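Local coordinates for protein Non-reducing end alpha-L-arabinofuranosidase BoGH43B (Bacteroides ovatus, PDB 5JOZ) that removes terminal non-reducing alpha-L-arabinofuranose units from the branches of xyloglucan, working by hydrolysis as part of the bacterium's breakdown of this polysaccharide, at residues Arg6-Thr11 / Glu269-Pro274; Met13-Ser18 / Ser31-Phe36; Lys45-Trp50 / Pro298-His303; His200-Gln205 / Gly237-Val242; Ser342-Gly347 / Thr493-Phe498. One frame throughout, in Å; residues are numbered along the deposited sequence.

Overall arrangement
Starting at the N terminus, contact 1 joins the first residues to a strand of the last propeller sheet, so that the loop it closes spans most of the catalytic domain. Inside that loop lies contact 2, which closes the short first hairpin at the active site. Contact 3 opens within contact 1 but ends beyond it, at 298-303, and so crosses it; it ties a turn of the first sheet to the chain leading toward the C-terminal domain. Contact 4 falls within the spans of both contacts 1 and 3 and joins the fourth and fifth propeller sheets. Contact 5 follows in series, in the C-terminal sandwich, its centre about 45 Å from that of contact 4.

Contact 1: residues Arg6-Thr11 / Glu269-Pro274; sequences RNPIIT and ETFLAP
Ile10 and Thr270 form a single antiparallel hydrogen-bonded bridge, in which Thr270 N donates to Ile10 O at 3.1 Å, while Thr270 O takes weak bonds from the N atoms of both Ile9 and Ile10. Beyond it, the amide of Asn7 acts as a strand partner for Leu272. Its OD1 accepts from Leu272 N at 2.9 Å, and its ND2, which also reaches Gln292 O, gives Leu272 O a nearly straight bond (170°). An alanine at Asn7 would probably leave the N-H and C=O of Leu272 without these mates. Pro8, behind a cis peptide bond, lays CB over one face of the Phe271 ring, 4.0 Å from the centroid. Ile9 puts CG2 against Leu272 CB at 3.8 Å. Thr270 OG1 turns elsewhere, to Asn14 O. With Ile9 and Ile10 both facing Thr270, this is a classic beta bulge, and it ties the start of the chain to the last blade of the five-bladed propeller characteristic of family 43.

Contact 2: residues Met13-Ser18 / Ser31-Phe36; sequences MNPDPS and STFEYF
Pro15 meets the Phe33 ring at its edge, near the ring plane, with CG 4.2 Å from Phe33 CE2. The second ring, that of Tyr35, has the carboxylate carbon of its own neighbour Glu34 over one face, and Met13 brings its methyl CE obliquely to within 4.4 Å of Tyr35 CD2. Ser31 makes the polar link across the contact. Its OG lies between the backbone N and the carbonyl carbon (chi1 54°), which directs it to Asp16 OD2. That hydroxyl donates at 2.7 Å to Asp16 OD2, on the anti side of the carboxylate. Ser31 N also donates to Pro15 O at 2.9 Å, so one serine holds both the backbone before Asp16 and the side chain of Asp16, inferred to be the catalytic proton acceptor. A type II' turn from Thr32 to Tyr35 then swings the chain away. Residues 13-18 run into strand 18-22 and residues 31-36 leave strand 25-29, the first hairpin of the propeller. Asp16 also touches Ala77 of strand 74-83 and Leu254 of strand 249-256, whereas strand 35-36 pairs with strand 325-326 and Tyr35 OH bonds Arg392 NE.

Contact 3: residues Lys45-Trp50 / Pro298-His303; sequences KDLVHW and PNLPSH
Asp46 OD2 is gripped from opposite faces of its carboxylate plane: His303 N donates at 2.8 Å on the anti side, and His49 ND1, with OD2 in its ring plane, gives an almost straight bond (178°) on the syn side. OD1 is held as well, by His49 N at 2.8 Å and by Val48 N from above the plane. CG of Asp46 sits between the backbone N and the carbonyl carbon (chi1 59°), and this turns the carboxylate back over its own loop. An alanine at Asp46 would probably leave these N-H groups without their acceptor and the His49 ring freer to turn. Lys45 lies alongside His303, its CD over the ring face 4.0 Å from the centroid, while NZ goes on to Asp25. Among the apolar groups, Leu300 CD1 packs on Leu47 CG at 4.1 Å, and Val48 CG2 touches Pro298 CD. Val48 N on Asp46 OD1 makes an Asx turn, in the connection between strands 40-44 and 51-55 of the first blade; OD2 of the same residue binds the chain that follows strand 294-296.

Contact 4: residues His200-Gln205 / Gly237-Val242; sequences HREVIQ and GHADLV
His200 lays its imidazole flat against the backbone of Gly237, whose CA sits over one face, 3.7 Å from the ring centroid and offset toward the rim. CE1 makes the nearest approach, 3.4 Å from Gly237 CA, a closeness that relies on glycine having no side chain there. The ring is also tethered at ND1, which bonds to Ala235 O. Two residues on, Glu202 reaches across in a different manner. CG stands anti to the backbone N (chi1 -164°) and the chain then bends at chi2, so that the carboxylate turns toward the backbone at Ala239. There Ala239 N donates to Glu202 OE1 at 3.1 Å in a nearly straight bond, the donor standing well above the carboxylate plane (65° out of it). The carboxylate carbon CD rests 3.9 Å from Ala239 CB. No ladder forms, since strands 201-205 and 237-242 belong to neighbouring propeller blades. CB of His238 points away from residues 200-205, and the side chain touches Asp16, the inferred proton acceptor. A buried carboxylate at this place is probably stabilised by the Ala239 N-H, and by holding that peptide Glu202 is likely to help position His238 from behind, as a second-shell group of the active site.

Contact 5: residues Ser342-Gly347 / Thr493-Phe498; sequences SLRLKG and TNPADF
Arg344 can be followed atom by atom along Asp497 and Pro495. CB, lying 3.5 Å from Asp497 OD1, starts beside the carboxylate. With CG anti to the backbone N (chi1 178°), the chain runs out alongside the other strand, and CG lies 3.3 Å from Asp497 OD1 and also meets Pro495 CB. CD touches that same proline carbon, and the bend at chi3 (-72°) sets the guanidinium side-on to the carboxylate. At the tip NE donates to Asp497 OD1 at 2.7 Å, and NH2 donates to Asp497 OD2 at an equal 2.7 Å, on its syn lone pair. This is a two-nitrogen salt bridge, its two planes only 10° apart. Pro495 CG covers one face of the guanidinium, while NH1 has a long, weak ion pair with Glu338. Arg344 and Asp497 form the non-hydrogen-bonded pair of an antiparallel ladder, between the hydrogen-bonded pairs Leu343-Phe498 and Leu345-Ala496. On the other face of the sheet Phe498 CE1 packs against Leu345 CB at 4.0 Å, and Leu343, Leu345 and Phe498 all touch Met483 of strand 480-486. A water links Leu345 O, Gly347 N and Asn494 O. Two strands bound side by side, with an apolar face turned to a second sheet, typify the concanavalin A-like beta sandwich; Gly341 and Asp499, just beyond the paired residues, join Asp313 at the calcium ion.

Contact 1: residues Arg6-Thr11 / Glu269-Pro274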
# COMPACT_ATOMS: atom_id res chain seq x y z
N ARG A 6 -12.07 3.38 15.99
CA ARG A 6 -12.62 3.90 14.74
C ARG A 6 -11.86 3.24 13.59
O ARG A 6 -10.64 3.15 13.63
CB ARG A 6 -12.45 5.43 14.65
N ASN A 7 -12.61 2.77 12.60
CA ASN A 7 -12.06 2.35 11.32
C ASN A 7 -11.79 3.60 10.44
O ASN A 7 -12.46 4.62 10.61
CB ASN A 7 -13.02 1.40 10.57
CG ASN A 7 -12.75 -0.08 10.85
OD1 ASN A 7 -11.61 -0.54 10.85
ND2 ASN A 7 -13.83 -0.84 11.06
N PRO A 8 -10.84 3.53 9.51
CA PRO A 8 -9.99 2.35 9.27
C PRO A 8 -8.84 2.25 10.25
O PRO A 8 -8.47 3.25 10.86
CB PRO A 8 -9.42 2.58 7.86
CG PRO A 8 -10.04 3.85 7.36
CD PRO A 8 -10.59 4.60 8.53
N ILE A 9 -8.26 1.06 10.38
CA ILE A 9 -7.15 0.83 11.31
C ILE A 9 -5.78 1.20 10.73
O ILE A 9 -4.87 1.59 11.47
CB ILE A 9 -7.15 -0.61 11.89
CG1 ILE A 9 -7.23 -1.67 10.80
CG2 ILE A 9 -8.30 -0.79 12.87
CD1 ILE A 9 -6.56 -2.96 11.18
N ILE A 10 -5.62 1.10 9.41
CA ILE A 10 -4.41 1.57 8.75
C ILE A 10 -4.82 2.35 7.51
O ILE A 10 -5.47 1.80 6.62
CB ILE A 10 -3.44 0.42 8.37
CG1 ILE A 10 -3.39 -0.66 9.46
CG2 ILE A 10 -2.05 1.00 8.12
CD1 ILE A 10 -2.50 -1.85 9.15
N THR A 11 -4.42 3.61 7.46
CA THR A 11 -4.87 4.56 6.44
C THR A 11 -3.83 4.76 5.37
O THR A 11 -2.71 4.29 5.51
CB THR A 11 -5.19 5.93 7.08
OG1 THR A 11 -4.06 6.40 7.80
CG2 THR A 11 -6.35 5.81 8.03
N GLU A 269 -7.63 1.17 1.80
CA GLU A 269 -7.12 1.17 3.16
C GLU A 269 -7.55 -0.12 3.87
O GLU A 269 -8.34 -0.89 3.33
CB GLU A 269 -7.65 2.42 3.87
CG GLU A 269 -7.14 3.69 3.19
CD GLU A 269 -7.80 4.97 3.67
OE1 GLU A 269 -8.97 5.21 3.30
OE2 GLU A 269 -7.12 5.76 4.37
N THR A 270 -7.04 -0.33 5.09
CA THR A 270 -7.25 -1.56 5.84
C THR A 270 -8.22 -1.34 6.99
O THR A 270 -8.06 -0.41 7.77
CB THR A 270 -5.92 -2.10 6.37
OG1 THR A 270 -5.10 -2.49 5.27
CG2 THR A 270 -6.12 -3.31 7.28
N PHE A 271 -9.17 -2.25 7.12
CA PHE A 271 -10.27 -2.17 8.07
C PHE A 271 -10.26 -3.40 8.97
O PHE A 271 -9.63 -4.41 8.67
CB PHE A 271 -11.60 -2.09 7.31
CG PHE A 271 -11.77 -0.82 6.51
CD1 PHE A 271 -11.13 -0.67 5.29
CD2 PHE A 271 -12.57 0.22 6.98
CE1 PHE A 271 -11.28 0.50 4.55
CE2 PHE A 271 -12.72 1.38 6.26
CZ PHE A 271 -12.08 1.53 5.03
N LEU A 272 -10.99 -3.29 10.08
CA LEU A 272 -11.09 -4.34 11.10
C LEU A 272 -12.55 -4.54 11.45
O LEU A 272 -13.26 -3.57 11.71
CB LEU A 272 -10.32 -3.92 12.35
CG LEU A 272 -10.23 -4.90 13.52
CD1 LEU A 272 -9.53 -6.19 13.09
CD2 LEU A 272 -9.48 -4.25 14.67
N ALA A 273 -13.02 -5.79 11.44
CA ALA A 273 -14.39 -6.09 11.84
C ALA A 273 -14.50 -7.40 12.63
O ALA A 273 -13.80 -8.36 12.33
CB ALA A 273 -15.29 -6.12 10.62
N PRO A 274 -15.39 -7.44 13.65
CA PRO A 274 -15.61 -8.67 14.39
C PRO A 274 -16.43 -9.65 13.56
O PRO A 274 -17.36 -9.25 12.86
CB PRO A 274 -16.40 -8.20 15.61
CG PRO A 274 -17.19 -7.03 15.11
CD PRO A 274 -16.36 -6.40 14.03

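Contact 2: residues Met13-Ser18 / Ser31-Phe36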
# COMPACT_ATOMS: atom_id res chain seq x y z
N MET A 13 -2.50 4.26 1.28
CA MET A 13 -2.53 3.11 0.39
C MET A 13 -1.97 1.90 1.10
O MET A 13 -0.77 1.81 1.34
CB MET A 13 -1.76 3.38 -0.90
CG MET A 13 -2.02 2.32 -1.97
SD MET A 13 -0.61 1.97 -3.01
CE MET A 13 0.63 1.48 -1.82
N ASN A 14 -2.88 0.98 1.45
CA ASN A 14 -2.59 -0.21 2.24
C ASN A 14 -3.59 -1.33 1.88
O ASN A 14 -4.36 -1.81 2.72
CB ASN A 14 -2.63 0.12 3.74
CG ASN A 14 -1.27 0.56 4.27
OD1 ASN A 14 -0.30 -0.19 4.22
ND2 ASN A 14 -1.20 1.79 4.80
N PRO A 15 -3.58 -1.76 0.62
CA PRO A 15 -4.57 -2.74 0.18
C PRO A 15 -4.20 -4.19 0.47
O PRO A 15 -3.06 -4.51 0.79
CB PRO A 15 -4.62 -2.51 -1.35
CG PRO A 15 -3.47 -1.60 -1.69
CD PRO A 15 -2.63 -1.47 -0.46
N ASP A 16 -5.20 -5.06 0.32
CA ASP A 16 -5.03 -6.53 0.32
C ASP A 16 -4.41 -7.03 1.63
O ASP A 16 -3.40 -7.76 1.60
CB ASP A 16 -4.17 -6.96 -0.88
CG ASP A 16 -4.77 -6.56 -2.22
OD1 ASP A 16 -5.96 -6.84 -2.44
OD2 ASP A 16 -4.05 -5.99 -3.06
N PRO A 17 -4.99 -6.63 2.78
CA PRO A 17 -4.34 -6.93 4.04
C PRO A 17 -4.32 -8.43 4.32
O PRO A 17 -5.34 -9.09 4.12
CB PRO A 17 -5.23 -6.22 5.07
CG PRO A 17 -6.58 -6.16 4.44
CD PRO A 17 -6.28 -5.96 2.98
N SER A 18 -3.16 -8.94 4.75
CA SER A 18 -3.08 -10.32 5.26
C SER A 18 -2.47 -10.33 6.66
O SER A 18 -1.45 -9.68 6.89
CB SER A 18 -2.27 -11.19 4.32
OG SER A 18 -2.22 -12.51 4.82
N SER A 31 -0.29 -4.83 -0.01
CA SER A 31 0.30 -4.77 -1.34
C SER A 31 0.87 -3.38 -1.71
O SER A 31 0.36 -2.33 -1.30
CB SER A 31 -0.71 -5.25 -2.39
OG SER A 31 -1.94 -4.55 -2.32
N THR A 32 1.92 -3.39 -2.52
CA THR A 32 2.71 -2.20 -2.84
C THR A 32 2.88 -1.87 -4.33
O THR A 32 3.23 -0.75 -4.67
CB THR A 32 4.11 -2.31 -2.21
OG1 THR A 32 4.59 -3.66 -2.31
CG2 THR A 32 4.04 -1.98 -0.76
N PHE A 33 2.66 -2.84 -5.22
CA PHE A 33 2.71 -2.58 -6.67
C PHE A 33 4.12 -2.09 -7.08
O PHE A 33 5.11 -2.78 -6.77
CB PHE A 33 1.52 -1.70 -7.06
CG PHE A 33 0.21 -2.34 -6.75
CD1 PHE A 33 -0.34 -3.28 -7.61
CD2 PHE A 33 -0.42 -2.12 -5.54
CE1 PHE A 33 -1.52 -3.95 -7.30
CE2 PHE A 33 -1.60 -2.78 -5.22
CZ PHE A 33 -2.15 -3.69 -6.10
N GLU A 34 4.25 -0.93 -7.70
CA GLU A 34 5.57 -0.48 -8.19
C GLU A 34 6.48 0.12 -7.10
O GLU A 34 7.60 0.53 -7.42
CB GLU A 34 5.42 0.54 -9.34
CG GLU A 34 5.11 1.98 -8.91
CD GLU A 34 3.63 2.29 -8.79
OE1 GLU A 34 2.82 1.34 -8.63
OE2 GLU A 34 3.27 3.49 -8.88
N TYR A 35 6.00 0.19 -5.84
CA TYR A 35 6.74 0.90 -4.79
C TYR A 35 7.72 0.03 -4.02
O TYR A 35 7.42 -1.13 -3.74
CB TYR A 35 5.77 1.58 -3.83
CG TYR A 35 5.03 2.73 -4.48
CD1 TYR A 35 5.68 3.93 -4.78
CD2 TYR A 35 3.68 2.61 -4.80
CE1 TYR A 35 5.00 4.99 -5.38
CE2 TYR A 35 2.99 3.67 -5.38
CZ TYR A 35 3.66 4.85 -5.68
OH TYR A 35 2.96 5.87 -6.28
N PHE A 36 8.89 0.61 -3.70
CA PHE A 36 9.99 -0.08 -3.01
C PHE A 36 10.36 0.68 -1.75
O PHE A 36 10.37 1.91 -1.77
CB PHE A 36 11.22 -0.17 -3.92
CG PHE A 36 12.36 -0.96 -3.35
CD1 PHE A 36 12.45 -2.33 -3.55
CD2 PHE A 36 13.37 -0.33 -2.61
CE1 PHE A 36 13.51 -3.05 -3.02
CE2 PHE A 36 14.44 -1.05 -2.09
CZ PHE A 36 14.51 -2.41 -2.29
O HOH W 1 1.05 -0.89 1.17

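Contact 3: residues Lys45-Trp50 / Pro298-His303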
# COMPACT_ATOMS: atom_id res chain seq x y z
N LYS A 45 -0.28 -5.34 19.03
CA LYS A 45 -0.70 -6.19 20.16
C LYS A 45 -2.21 -6.14 20.47
O LYS A 45 -2.69 -6.92 21.29
CB LYS A 45 0.10 -5.83 21.42
CG LYS A 45 1.60 -5.98 21.20
CD LYS A 45 2.41 -5.99 22.48
CE LYS A 45 3.80 -6.59 22.25
NZ LYS A 45 3.79 -8.07 22.38
N ASP A 46 -2.95 -5.25 19.81
CA ASP A 46 -4.40 -5.09 20.06
C ASP A 46 -5.29 -5.07 18.81
O ASP A 46 -6.48 -4.76 18.91
CB ASP A 46 -4.64 -3.84 20.92
CG ASP A 46 -4.12 -2.54 20.27
OD1 ASP A 46 -3.92 -2.47 19.04
OD2 ASP A 46 -3.92 -1.56 21.02
N LEU A 47 -4.72 -5.40 17.64
CA LEU A 47 -5.37 -5.31 16.30
C LEU A 47 -5.74 -3.91 15.81
O LEU A 47 -6.15 -3.76 14.65
CB LEU A 47 -6.61 -6.21 16.19
CG LEU A 47 -6.42 -7.72 16.22
CD1 LEU A 47 -7.78 -8.38 16.14
CD2 LEU A 47 -5.55 -8.20 15.08
N VAL A 48 -5.55 -2.89 16.65
CA VAL A 48 -6.04 -1.55 16.39
C VAL A 48 -4.90 -0.58 16.12
O VAL A 48 -4.96 0.18 15.16
CB VAL A 48 -6.91 -1.05 17.57
CG1 VAL A 48 -7.24 0.44 17.44
CG2 VAL A 48 -8.19 -1.87 17.65
N HIS A 49 -3.88 -0.59 16.98
CA HIS A 49 -2.74 0.29 16.86
C HIS A 49 -1.58 -0.46 16.20
O HIS A 49 -1.08 -1.46 16.71
CB HIS A 49 -2.36 0.81 18.23
CG HIS A 49 -3.45 1.60 18.89
ND1 HIS A 49 -4.24 1.09 19.90
CD2 HIS A 49 -3.91 2.85 18.65
CE1 HIS A 49 -5.13 1.99 20.26
NE2 HIS A 49 -4.95 3.07 19.52
N TRP A 50 -1.16 0.05 15.05
CA TRP A 50 -0.20 -0.62 14.19
C TRP A 50 1.06 0.22 14.06
O TRP A 50 1.00 1.45 14.00
CB TRP A 50 -0.83 -0.90 12.83
CG TRP A 50 -1.94 -1.92 12.94
CD1 TRP A 50 -3.25 -1.68 13.18
CD2 TRP A 50 -1.80 -3.34 12.85
NE1 TRP A 50 -3.95 -2.87 13.24
CE2 TRP A 50 -3.08 -3.90 13.05
CE3 TRP A 50 -0.72 -4.20 12.62
CZ2 TRP A 50 -3.31 -5.28 13.01
CZ3 TRP A 50 -0.94 -5.58 12.58
CH2 TRP A 50 -2.23 -6.10 12.78
N PRO A 298 -11.43 -5.08 20.57
CA PRO A 298 -11.12 -6.51 20.74
C PRO A 298 -10.84 -6.89 22.19
O PRO A 298 -10.48 -6.04 22.98
CB PRO A 298 -9.86 -6.68 19.90
CG PRO A 298 -10.01 -5.69 18.81
CD PRO A 298 -10.65 -4.50 19.46
N ASN A 299 -10.99 -8.17 22.52
CA ASN A 299 -10.66 -8.64 23.86
C ASN A 299 -9.14 -8.83 24.01
O ASN A 299 -8.65 -9.94 24.09
CB ASN A 299 -11.43 -9.91 24.20
CG ASN A 299 -11.44 -10.19 25.70
OD1 ASN A 299 -11.02 -9.36 26.51
ND2 ASN A 299 -11.91 -11.37 26.06
N LEU A 300 -8.43 -7.71 24.04
CA LEU A 300 -6.98 -7.65 24.07
C LEU A 300 -6.63 -6.38 24.82
O LEU A 300 -7.39 -5.40 24.74
CB LEU A 300 -6.40 -7.54 22.65
CG LEU A 300 -6.54 -8.71 21.68
CD1 LEU A 300 -6.24 -8.29 20.25
CD2 LEU A 300 -5.64 -9.86 22.10
N PRO A 301 -5.49 -6.36 25.55
CA PRO A 301 -5.13 -5.10 26.19
C PRO A 301 -4.68 -4.03 25.17
O PRO A 301 -3.88 -4.31 24.28
CB PRO A 301 -3.99 -5.48 27.15
CG PRO A 301 -3.94 -6.98 27.17
CD PRO A 301 -4.54 -7.45 25.88
N SER A 302 -5.22 -2.83 25.33
CA SER A 302 -4.83 -1.69 24.52
C SER A 302 -3.32 -1.46 24.62
O SER A 302 -2.76 -1.52 25.72
CB SER A 302 -5.60 -0.45 25.00
OG SER A 302 -5.23 0.70 24.28
N HIS A 303 -2.68 -1.23 23.48
CA HIS A 303 -1.23 -1.00 23.41
C HIS A 303 -0.93 0.04 22.31
O HIS A 303 -0.67 -0.29 21.15
CB HIS A 303 -0.50 -2.34 23.16
CG HIS A 303 0.97 -2.26 23.39
ND1 HIS A 303 1.85 -1.74 22.45
CD2 HIS A 303 1.73 -2.62 24.45
CE1 HIS A 303 3.08 -1.79 22.93
NE2 HIS A 303 3.03 -2.31 24.14
O HOH W 2 -0.97 -2.54 19.55

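Contact 4: residues His200-Gln205 / Gly237-Val242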
# COMPACT_ATOMS: atom_id res chain seq x y z
N HIS A 200 -18.23 -5.20 -4.60
CA HIS A 200 -17.23 -6.00 -3.84
C HIS A 200 -17.84 -6.60 -2.56
O HIS A 200 -18.55 -5.91 -1.80
CB HIS A 200 -16.03 -5.12 -3.46
CG HIS A 200 -14.74 -5.86 -3.27
ND1 HIS A 200 -13.66 -5.30 -2.62
CD2 HIS A 200 -14.33 -7.09 -3.69
CE1 HIS A 200 -12.65 -6.15 -2.64
NE2 HIS A 200 -13.03 -7.24 -3.28
N ARG A 201 -17.56 -7.89 -2.32
CA ARG A 201 -18.05 -8.62 -1.15
C ARG A 201 -17.16 -9.81 -0.84
O ARG A 201 -16.47 -10.33 -1.73
CB ARG A 201 -19.49 -9.09 -1.37
CG ARG A 201 -19.70 -10.00 -2.58
CD ARG A 201 -21.16 -10.42 -2.69
NE ARG A 201 -21.46 -11.10 -3.95
CZ ARG A 201 -21.55 -10.51 -5.14
NH1 ARG A 201 -21.34 -9.20 -5.30
NH2 ARG A 201 -21.85 -11.25 -6.21
N GLU A 202 -17.16 -10.25 0.42
CA GLU A 202 -16.46 -11.47 0.81
C GLU A 202 -17.49 -12.57 0.93
O GLU A 202 -18.58 -12.34 1.47
CB GLU A 202 -15.74 -11.30 2.13
CG GLU A 202 -14.70 -12.37 2.42
CD GLU A 202 -13.42 -12.24 1.60
OE1 GLU A 202 -13.19 -11.20 0.95
OE2 GLU A 202 -12.60 -13.18 1.65
N VAL A 203 -17.16 -13.75 0.42
CA VAL A 203 -18.05 -14.93 0.48
C VAL A 203 -17.28 -16.13 1.01
O VAL A 203 -16.06 -16.14 1.01
CB VAL A 203 -18.69 -15.25 -0.90
CG1 VAL A 203 -19.45 -14.04 -1.44
CG2 VAL A 203 -17.68 -15.76 -1.92
N ILE A 204 -18.00 -17.15 1.47
CA ILE A 204 -17.35 -18.35 2.02
C ILE A 204 -18.06 -19.65 1.63
O ILE A 204 -19.24 -19.64 1.29
CB ILE A 204 -17.14 -18.20 3.55
CG1 ILE A 204 -16.08 -19.19 4.07
CG2 ILE A 204 -18.46 -18.32 4.29
CD1 ILE A 204 -15.61 -18.90 5.48
N GLN A 205 -17.30 -20.74 1.63
CA GLN A 205 -17.82 -22.09 1.39
C GLN A 205 -16.97 -23.09 2.17
O GLN A 205 -15.85 -22.76 2.59
CB GLN A 205 -17.79 -22.41 -0.10
CG GLN A 205 -16.44 -22.19 -0.77
CD GLN A 205 -16.51 -22.33 -2.28
OE1 GLN A 205 -16.95 -23.35 -2.80
NE2 GLN A 205 -16.07 -21.30 -2.99
N GLY A 237 -13.92 -5.65 0.97
CA GLY A 237 -13.65 -7.01 0.53
C GLY A 237 -12.19 -7.38 0.70
O GLY A 237 -11.43 -6.60 1.27
N HIS A 238 -11.82 -8.55 0.19
CA HIS A 238 -10.47 -9.11 0.34
C HIS A 238 -10.04 -9.23 1.81
O HIS A 238 -9.03 -8.66 2.24
CB HIS A 238 -9.44 -8.33 -0.48
CG HIS A 238 -8.25 -9.15 -0.89
ND1 HIS A 238 -7.90 -9.37 -2.20
CD2 HIS A 238 -7.34 -9.83 -0.15
CE1 HIS A 238 -6.83 -10.13 -2.26
NE2 HIS A 238 -6.47 -10.43 -1.02
N ALA A 239 -10.84 -9.97 2.57
CA ALA A 239 -10.60 -10.18 3.98
C ALA A 239 -9.64 -11.35 4.28
O ALA A 239 -9.39 -12.20 3.42
CB ALA A 239 -11.92 -10.42 4.69
N ASP A 240 -9.09 -11.33 5.50
CA ASP A 240 -8.32 -12.42 6.07
C ASP A 240 -8.72 -12.56 7.55
O ASP A 240 -8.85 -11.56 8.24
CB ASP A 240 -6.81 -12.13 5.94
CG ASP A 240 -5.94 -13.39 6.16
OD1 ASP A 240 -6.47 -14.50 6.35
OD2 ASP A 240 -4.69 -13.26 6.14
N LEU A 241 -8.93 -13.78 8.01
CA LEU A 241 -9.40 -14.03 9.38
C LEU A 241 -8.23 -14.18 10.35
O LEU A 241 -7.13 -14.51 9.95
CB LEU A 241 -10.29 -15.28 9.43
CG LEU A 241 -11.58 -15.29 8.59
CD1 LEU A 241 -12.39 -16.54 8.89
CD2 LEU A 241 -12.46 -14.07 8.79
N VAL A 242 -8.48 -13.91 11.62
CA VAL A 242 -7.52 -14.18 12.70
C VAL A 242 -8.29 -14.54 13.96
O VAL A 242 -9.32 -13.92 14.25
CB VAL A 242 -6.60 -12.97 13.00
CG1 VAL A 242 -7.40 -11.69 13.30
CG2 VAL A 242 -5.64 -13.27 14.14

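Contact 5: residues Ser342-Gly347 / Thr493-Phe498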
# COMPACT_ATOMS: atom_id res chain seq x y z
N SER A 342 20.95 16.43 6.24
CA SER A 342 20.08 16.65 5.11
C SER A 342 19.90 15.36 4.32
O SER A 342 20.81 14.53 4.27
CB SER A 342 20.66 17.72 4.19
OG SER A 342 20.51 19.00 4.75
N LEU A 343 18.72 15.19 3.71
CA LEU A 343 18.57 14.20 2.64
C LEU A 343 18.97 14.87 1.32
O LEU A 343 18.30 15.80 0.87
CB LEU A 343 17.14 13.68 2.54
CG LEU A 343 16.90 12.70 1.38
CD1 LEU A 343 17.73 11.42 1.45
CD2 LEU A 343 15.43 12.38 1.34
N ARG A 344 20.06 14.38 0.73
CA ARG A 344 20.55 14.88 -0.56
C ARG A 344 19.95 14.05 -1.68
O ARG A 344 20.17 12.84 -1.76
CB ARG A 344 22.07 14.79 -0.61
CG ARG A 344 22.68 15.25 -1.93
CD ARG A 344 24.12 15.72 -1.78
NE ARG A 344 24.21 17.02 -1.10
CZ ARG A 344 25.34 17.64 -0.79
NH1 ARG A 344 26.52 17.10 -1.08
NH2 ARG A 344 25.31 18.82 -0.18
N LEU A 345 19.19 14.71 -2.55
CA LEU A 345 18.56 14.09 -3.71
C LEU A 345 19.26 14.60 -4.98
O LEU A 345 19.34 15.80 -5.21
CB LEU A 345 17.07 14.44 -3.73
CG LEU A 345 16.13 13.42 -4.37
CD1 LEU A 345 16.24 12.06 -3.70
CD2 LEU A 345 14.70 13.95 -4.31
N LYS A 346 19.81 13.67 -5.75
CA LYS A 346 20.46 13.98 -7.02
C LYS A 346 19.53 13.62 -8.18
O LYS A 346 19.31 12.45 -8.48
CB LYS A 346 21.75 13.18 -7.18
CG LYS A 346 22.84 13.48 -6.18
CD LYS A 346 24.18 12.99 -6.72
CE LYS A 346 25.36 13.43 -5.86
NZ LYS A 346 25.47 12.64 -4.61
N GLY A 347 18.98 14.63 -8.83
CA GLY A 347 18.10 14.40 -9.96
C GLY A 347 18.90 13.92 -11.15
O GLY A 347 19.90 14.53 -11.50
N THR A 493 22.78 19.46 -12.31
CA THR A 493 24.16 19.89 -12.04
C THR A 493 24.44 19.82 -10.54
O THR A 493 25.46 19.27 -10.12
CB THR A 493 24.40 21.34 -12.53
OG1 THR A 493 23.40 22.20 -11.98
CG2 THR A 493 24.36 21.42 -14.06
N ASN A 494 23.51 20.35 -9.75
CA ASN A 494 23.63 20.39 -8.29
C ASN A 494 22.64 19.45 -7.59
O ASN A 494 21.56 19.18 -8.10
CB ASN A 494 23.35 21.81 -7.79
CG ASN A 494 24.30 22.84 -8.36
OD1 ASN A 494 25.52 22.63 -8.40
ND2 ASN A 494 23.75 23.97 -8.79
N PRO A 495 23.00 19.01 -6.39
CA PRO A 495 22.05 18.26 -5.58
C PRO A 495 20.95 19.15 -5.00
O PRO A 495 21.13 20.36 -4.86
CB PRO A 495 22.92 17.70 -4.45
CG PRO A 495 24.07 18.63 -4.35
CD PRO A 495 24.32 19.12 -5.74
N ALA A 496 19.81 18.54 -4.68
CA ALA A 496 18.75 19.19 -3.91
C ALA A 496 18.82 18.64 -2.48
O ALA A 496 18.66 17.44 -2.28
CB ALA A 496 17.40 18.91 -4.53
N ASP A 497 19.08 19.51 -1.51
CA ASP A 497 19.27 19.11 -0.12
C ASP A 497 18.04 19.47 0.69
O ASP A 497 17.68 20.64 0.80
CB ASP A 497 20.49 19.82 0.47
CG ASP A 497 21.81 19.33 -0.12
OD1 ASP A 497 21.85 18.28 -0.79
OD2 ASP A 497 22.84 19.98 0.12
N PHE A 498 17.40 18.45 1.25
CA PHE A 498 16.21 18.62 2.08
C PHE A 498 16.63 18.52 3.53
O PHE A 498 17.00 17.45 4.00
CB PHE A 498 15.18 17.54 1.75
CG PHE A 498 14.62 17.66 0.36
CD1 PHE A 498 15.33 17.17 -0.73
CD2 PHE A 498 13.42 18.30 0.14
CE1 PHE A 498 14.83 17.30 -2.01
CE2 PHE A 498 12.91 18.42 -1.15
CZ PHE A 498 13.60 17.92 -2.22
O HOH W 3 19.40 17.35 -7.79